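Local coordinates for response regulator protein (Burkholderia pseudomallei, PDB 3RQI) that probably acts as a two-component response regulator, with a phosphorylatable receiver domain and a Fis-type helix-turn-helix segment likely to bind DNA, at residues A[8-21]-A[27-39]. Numbering follows the deposited sequence.
With CA (calcium ion), chain B.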
loop_
_atom_site.group_PDB
_atom_site.type_symbol
_atom_site.label_atom_id
_atom_site.label_comp_id
_atom_site.label_asym_id
_atom_site.label_seq_id
_atom_site.Cartn_x
_atom_site.Cartn_y
_atom_site.Cartn_z
ATOM N N LYS A 8 -10.556 25.875 -6.939
ATOM C CA LYS A 8 -10.345 24.587 -7.589
ATOM C C LYS A 8 -9.057 24.529 -8.388
ATOM O O LYS A 8 -9.053 24.084 -9.540
ATOM C CB LYS A 8 -11.536 24.252 -8.483
ATOM C CG LYS A 8 -12.791 23.856 -7.698
ATOM C CD LYS A 8 -14.057 23.846 -8.578
ATOM C CE LYS A 8 -14.180 22.577 -9.419
ATOM N NZ LYS A 8 -15.494 22.479 -10.125
ATOM N N ASN A 9 -7.974 24.998 -7.782
ATOM C CA ASN A 9 -6.660 24.943 -8.414
ATOM C C ASN A 9 -6.023 23.565 -8.212
ATOM O O ASN A 9 -5.931 23.091 -7.096
ATOM C CB ASN A 9 -5.769 26.056 -7.848
ATOM C CG ASN A 9 -6.325 27.447 -8.157
ATOM O OD1 ASN A 9 -6.473 27.825 -9.318
ATOM N ND2 ASN A 9 -6.634 28.201 -7.117
ATOM N N PHE A 10 -5.578 22.955 -9.312
ATOM C CA PHE A 10 -5.071 21.597 -9.339
ATOM C C PHE A 10 -3.661 21.590 -9.943
ATOM O O PHE A 10 -3.453 22.145 -11.038
ATOM C CB PHE A 10 -6.042 20.785 -10.237
ATOM C CG PHE A 10 -6.069 19.314 -9.947
ATOM C CD1 PHE A 10 -7.242 18.691 -9.532
ATOM C CD2 PHE A 10 -4.924 18.535 -10.150
ATOM C CE1 PHE A 10 -7.263 17.306 -9.258
ATOM C CE2 PHE A 10 -4.941 17.166 -9.909
ATOM C CZ PHE A 10 -6.106 16.543 -9.459
ATOM N N LEU A 11 -2.709 20.947 -9.268
ATOM C CA LEU A 11 -1.325 20.760 -9.810
ATOM C C LEU A 11 -1.127 19.295 -10.189
ATOM O O LEU A 11 -1.222 18.428 -9.339
ATOM C CB LEU A 11 -0.307 21.139 -8.755
ATOM C CG LEU A 11 1.206 20.975 -9.141
ATOM C CD1 LEU A 11 1.614 21.729 -10.398
ATOM C CD2 LEU A 11 2.154 21.340 -7.970
ATOM N N VAL A 12 -0.856 19.070 -11.458
ATOM C CA VAL A 12 -0.565 17.728 -11.975
ATOM C C VAL A 12 0.952 17.591 -12.142
ATOM O O VAL A 12 1.520 18.276 -12.975
ATOM C CB VAL A 12 -1.316 17.489 -13.313
ATOM C CG1 VAL A 12 -0.782 16.202 -13.974
ATOM C CG2 VAL A 12 -2.876 17.419 -13.085
ATOM N N ILE A 13 1.565 16.685 -11.390
ATOM C CA ILE A 13 3.032 16.469 -11.488
ATOM C C ILE A 13 3.267 15.097 -12.121
ATOM O O ILE A 13 3.058 14.055 -11.482
ATOM C CB ILE A 13 3.684 16.495 -10.101
ATOM C CG1 ILE A 13 3.409 17.858 -9.421
ATOM C CG2 ILE A 13 5.216 16.225 -10.239
ATOM C CD1 ILE A 13 3.627 17.804 -7.897
ATOM N N ASP A 14 3.692 15.088 -13.386
ATOM C CA ASP A 14 3.957 13.840 -14.112
ATOM C C ASP A 14 4.881 14.172 -15.278
ATOM O O ASP A 14 4.680 15.190 -15.948
ATOM C CB ASP A 14 2.612 13.220 -14.603
ATOM C CG ASP A 14 2.745 11.783 -14.953
ATOM O OD1 ASP A 14 3.570 11.456 -15.846
ATOM O OD2 ASP A 14 2.064 10.934 -14.326
ATOM N N ASP A 15 5.921 13.376 -15.483
ATOM C CA ASP A 15 6.858 13.664 -16.591
ATOM C C ASP A 15 6.295 13.332 -17.965
ATOM O O ASP A 15 6.877 13.743 -19.000
ATOM C CB ASP A 15 8.159 12.866 -16.390
ATOM C CG ASP A 15 7.929 11.389 -16.499
ATOM O OD1 ASP A 15 7.233 10.810 -15.634
ATOM O OD2 ASP A 15 8.453 10.781 -17.443
ATOM N N ASN A 16 5.218 12.536 -17.997
ATOM C CA ASN A 16 4.578 12.170 -19.271
ATOM C C ASN A 16 3.609 13.294 -19.616
ATOM O O ASN A 16 2.520 13.381 -19.054
ATOM C CB ASN A 16 3.872 10.807 -19.089
ATOM C CG ASN A 16 3.102 10.339 -20.325
ATOM O OD1 ASN A 16 2.767 11.114 -21.225
ATOM N ND2 ASN A 16 2.779 9.044 -20.341
ATOM N N GLU A 17 4.026 14.168 -20.548
ATOM C CA GLU A 17 3.292 15.388 -20.820
ATOM C C GLU A 17 1.991 15.110 -21.561
ATOM O O GLU A 17 1.040 15.888 -21.487
ATOM C CB GLU A 17 4.174 16.388 -21.602
ATOM C CG GLU A 17 5.539 16.642 -20.932
ATOM C CD GLU A 17 6.423 17.670 -21.625
ATOM O OE1 GLU A 17 5.925 18.484 -22.439
ATOM O OE2 GLU A 17 7.632 17.664 -21.319
ATOM N N VAL A 18 1.952 13.986 -22.273
ATOM C CA VAL A 18 0.735 13.588 -22.986
ATOM C C VAL A 18 -0.337 13.141 -21.996
ATOM O O VAL A 18 -1.478 13.647 -21.980
ATOM C CB VAL A 18 1.053 12.500 -24.015
ATOM C CG1 VAL A 18 -0.237 12.017 -24.673
ATOM C CG2 VAL A 18 2.061 13.002 -25.106
ATOM N N PHE A 19 0.024 12.212 -21.120
ATOM C CA PHE A 19 -0.846 11.829 -20.037
ATOM C C PHE A 19 -1.275 13.044 -19.211
ATOM O O PHE A 19 -2.438 13.173 -18.882
ATOM C CB PHE A 19 -0.148 10.787 -19.144
ATOM C CG PHE A 19 -0.918 10.456 -17.906
ATOM C CD1 PHE A 19 -1.887 9.458 -17.949
ATOM C CD2 PHE A 19 -0.712 11.155 -16.726
ATOM C CE1 PHE A 19 -2.616 9.140 -16.824
ATOM C CE2 PHE A 19 -1.476 10.835 -15.582
ATOM C CZ PHE A 19 -2.412 9.843 -15.663
ATOM N N ALA A 20 -0.335 13.931 -18.915
ATOM C CA ALA A 20 -0.633 15.048 -18.042
ATOM C C ALA A 20 -1.636 15.988 -18.701
ATOM O O ALA A 20 -2.560 16.509 -18.051
ATOM C CB ALA A 20 0.657 15.779 -17.660
ATOM N N GLY A 21 -1.478 16.179 -20.005
ATOM C CA GLY A 21 -2.419 17.005 -20.774
ATOM C C GLY A 21 -3.822 16.448 -20.857
ATOM O O GLY A 21 -4.814 17.175 -20.758
ATOM N N LEU A 27 -9.937 17.522 -16.180
ATOM C CA LEU A 27 -10.187 18.338 -14.984
ATOM C C LEU A 27 -10.747 19.724 -15.340
ATOM O O LEU A 27 -11.673 20.223 -14.672
ATOM C CB LEU A 27 -8.895 18.483 -14.186
ATOM C CG LEU A 27 -8.459 17.201 -13.465
ATOM C CD1 LEU A 27 -6.981 17.315 -13.035
ATOM C CD2 LEU A 27 -9.341 16.826 -12.277
ATOM N N GLU A 28 -10.200 20.349 -16.380
ATOM C CA GLU A 28 -10.672 21.668 -16.821
ATOM C C GLU A 28 -12.146 21.597 -17.227
ATOM O O GLU A 28 -12.911 22.490 -16.893
ATOM C CB GLU A 28 -9.828 22.235 -17.960
ATOM C CG GLU A 28 -8.456 22.632 -17.539
ATOM C CD GLU A 28 -7.449 22.669 -18.684
ATOM O OE1 GLU A 28 -7.774 22.297 -19.839
ATOM O OE2 GLU A 28 -6.295 23.053 -18.416
ATOM N N ARG A 29 -12.554 20.520 -17.895
ATOM C CA ARG A 29 -13.973 20.375 -18.284
ATOM C C ARG A 29 -14.879 20.284 -17.059
ATOM O O ARG A 29 -16.081 20.537 -17.156
ATOM C CB ARG A 29 -14.207 19.147 -19.179
ATOM C CG ARG A 29 -13.601 19.253 -20.583
ATOM C CD ARG A 29 -14.115 18.143 -21.524
ATOM N NE ARG A 29 -13.572 16.814 -21.219
ATOM C CZ ARG A 29 -12.388 16.351 -21.630
ATOM N NH1 ARG A 29 -11.580 17.100 -22.377
ATOM N NH2 ARG A 29 -12.009 15.128 -21.291
ATOM N N ARG A 30 -14.293 19.930 -15.912
ATOM C CA ARG A 30 -15.027 19.868 -14.650
ATOM C C ARG A 30 -14.843 21.133 -13.820
ATOM O O ARG A 30 -15.237 21.205 -12.650
ATOM C CB ARG A 30 -14.610 18.625 -13.867
ATOM C CG ARG A 30 -15.206 17.367 -14.444
ATOM C CD ARG A 30 -14.407 16.122 -14.125
ATOM N NE ARG A 30 -15.014 14.936 -14.739
ATOM C CZ ARG A 30 -14.794 14.506 -15.983
ATOM N NH1 ARG A 30 -13.949 15.128 -16.808
ATOM N NH2 ARG A 30 -15.430 13.422 -16.410
ATOM N N GLY A 31 -14.227 22.140 -14.423
ATOM C CA GLY A 31 -14.107 23.434 -13.758
ATOM C C GLY A 31 -12.870 23.669 -12.919
ATOM O O GLY A 31 -12.809 24.657 -12.184
ATOM N N TYR A 32 -11.871 22.779 -13.014
ATOM C CA TYR A 32 -10.631 23.003 -12.289
ATOM C C TYR A 32 -9.689 23.839 -13.130
ATOM O O TYR A 32 -9.754 23.804 -14.355
ATOM C CB TYR A 32 -9.946 21.665 -11.882
ATOM C CG TYR A 32 -10.776 20.915 -10.875
ATOM C CD1 TYR A 32 -10.515 21.024 -9.517
ATOM C CD2 TYR A 32 -11.864 20.139 -11.282
ATOM C CE1 TYR A 32 -11.325 20.358 -8.574
ATOM C CE2 TYR A 32 -12.681 19.480 -10.359
ATOM C CZ TYR A 32 -12.390 19.588 -9.002
ATOM O OH TYR A 32 -13.194 18.953 -8.078
ATOM N N ALA A 33 -8.860 24.633 -12.468
ATOM C CA ALA A 33 -7.837 25.407 -13.147
ATOM C C ALA A 33 -6.565 24.596 -12.905
ATOM O O ALA A 33 -6.172 24.444 -11.755
ATOM C CB ALA A 33 -7.709 26.768 -12.496
ATOM N N VAL A 34 -5.925 24.104 -13.968
ATOM C CA VAL A 34 -4.829 23.109 -13.832
ATOM C C VAL A 34 -3.481 23.650 -14.291
ATOM O O VAL A 34 -3.382 24.304 -15.361
ATOM C CB VAL A 34 -5.151 21.827 -14.674
ATOM C CG1 VAL A 34 -4.124 20.712 -14.465
ATOM C CG2 VAL A 34 -6.571 21.294 -14.342
ATOM N N ARG A 35 -2.461 23.418 -13.471
ATOM C CA ARG A 35 -1.053 23.628 -13.867
ATOM C C ARG A 35 -0.379 22.272 -13.911
ATOM O O ARG A 35 -0.759 21.358 -13.164
ATOM C CB ARG A 35 -0.331 24.542 -12.869
ATOM C CG ARG A 35 -0.958 25.932 -12.763
ATOM C CD ARG A 35 -0.836 26.671 -14.101
ATOM N NE ARG A 35 0.544 27.105 -14.291
ATOM C CZ ARG A 35 0.968 28.360 -14.111
ATOM N NH1 ARG A 35 0.108 29.319 -13.799
ATOM N NH2 ARG A 35 2.250 28.669 -14.287
ATOM N N GLN A 36 0.618 22.134 -14.800
ATOM C CA GLN A 36 1.354 20.880 -14.944
ATOM C C GLN A 36 2.848 21.133 -14.622
ATOM O O GLN A 36 3.415 22.177 -14.989
ATOM C CB GLN A 36 1.275 20.375 -16.393
ATOM C CG GLN A 36 -0.113 20.017 -16.913
ATOM C CD GLN A 36 -0.015 19.600 -18.380
ATOM O OE1 GLN A 36 0.905 18.869 -18.773
ATOM N NE2 GLN A 36 -0.899 20.140 -19.203
ATOM N N ALA A 37 3.479 20.163 -13.982
ATOM C CA ALA A 37 4.918 20.145 -13.760
ATOM C C ALA A 37 5.426 18.796 -14.238
ATOM O O ALA A 37 4.809 17.770 -13.919
ATOM C CB ALA A 37 5.229 20.316 -12.266
ATOM N N HIS A 38 6.539 18.795 -14.973
ATOM C CA HIS A 38 7.013 17.553 -15.619
ATOM C C HIS A 38 8.281 17.026 -14.995
ATOM O O HIS A 38 8.797 15.986 -15.415
ATOM C CB HIS A 38 7.181 17.744 -17.146
ATOM C CG HIS A 38 5.952 18.305 -17.785
ATOM N ND1 HIS A 38 5.988 19.374 -18.661
ATOM C CD2 HIS A 38 4.650 17.973 -17.644
ATOM C CE1 HIS A 38 4.755 19.667 -19.034
ATOM N NE2 HIS A 38 3.922 18.850 -18.417
ATOM N N ASN A 39 8.779 17.734 -13.984
ATOM C CA ASN A 39 9.975 17.301 -13.265
ATOM C C ASN A 39 9.987 17.955 -11.898
ATOM O O ASN A 39 9.103 18.761 -11.608
ATOM C CB ASN A 39 11.256 17.613 -14.043
ATOM C CG ASN A 39 11.439 19.090 -14.297
ATOM O OD1 ASN A 39 11.226 19.915 -13.418
ATOM N ND2 ASN A 39 11.815 19.433 -15.517
HETATM CA CA CA B . 6.581 8.627 -15.077
HETATM O O HOH W 1 4.378 8.899 -15.964
HETATM O O HOH W 2 0.780 18.476 -21.747
#
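Lys-8 lies across one face of the Tyr-32 ring, its CE 3.5 Å from the ring centroid. The chain bends at chi3 (80°), and NZ, still over that face in a cation-pi contact, donates to Arg-30 O at 2.8 Å, in the carbonyl plane. The Phe-10 and Tyr-32 rings form an offset edge-to-face pair, with the Phe-10 edge toward Tyr-32 and planes at 89°. Leu-27 CD1 sits almost exactly over the centre of the Phe-10 ring, 3.5 Å from the centroid. At the other end, Glu-17 CG stands over the His-38 imidazole, and the Glu-17 carboxylate is stacked on it, 6° from parallel. His-38 NE2 donates to Gln-36 OE1 at 3.0 Å, nearly straight and in the ring plane. Between these ends, six backbone bonds run along parallel strands 9-13 and 33-37 and their flanks, from Lys-8 O to Asp-14 N. This is the first beta-alpha-beta unit of the CheY-like receiver fold. Asp-15 OD1 binds calcium at 2.3 Å. Asp-14 OD1 accepts from water 1, a calcium ligand, while OD2 forms a salt bridge with Lys-108. The bond to NE2 probably fixes the imidazole's rotation, and the nearby Glu-17 carboxylate may favour a positive charge on it.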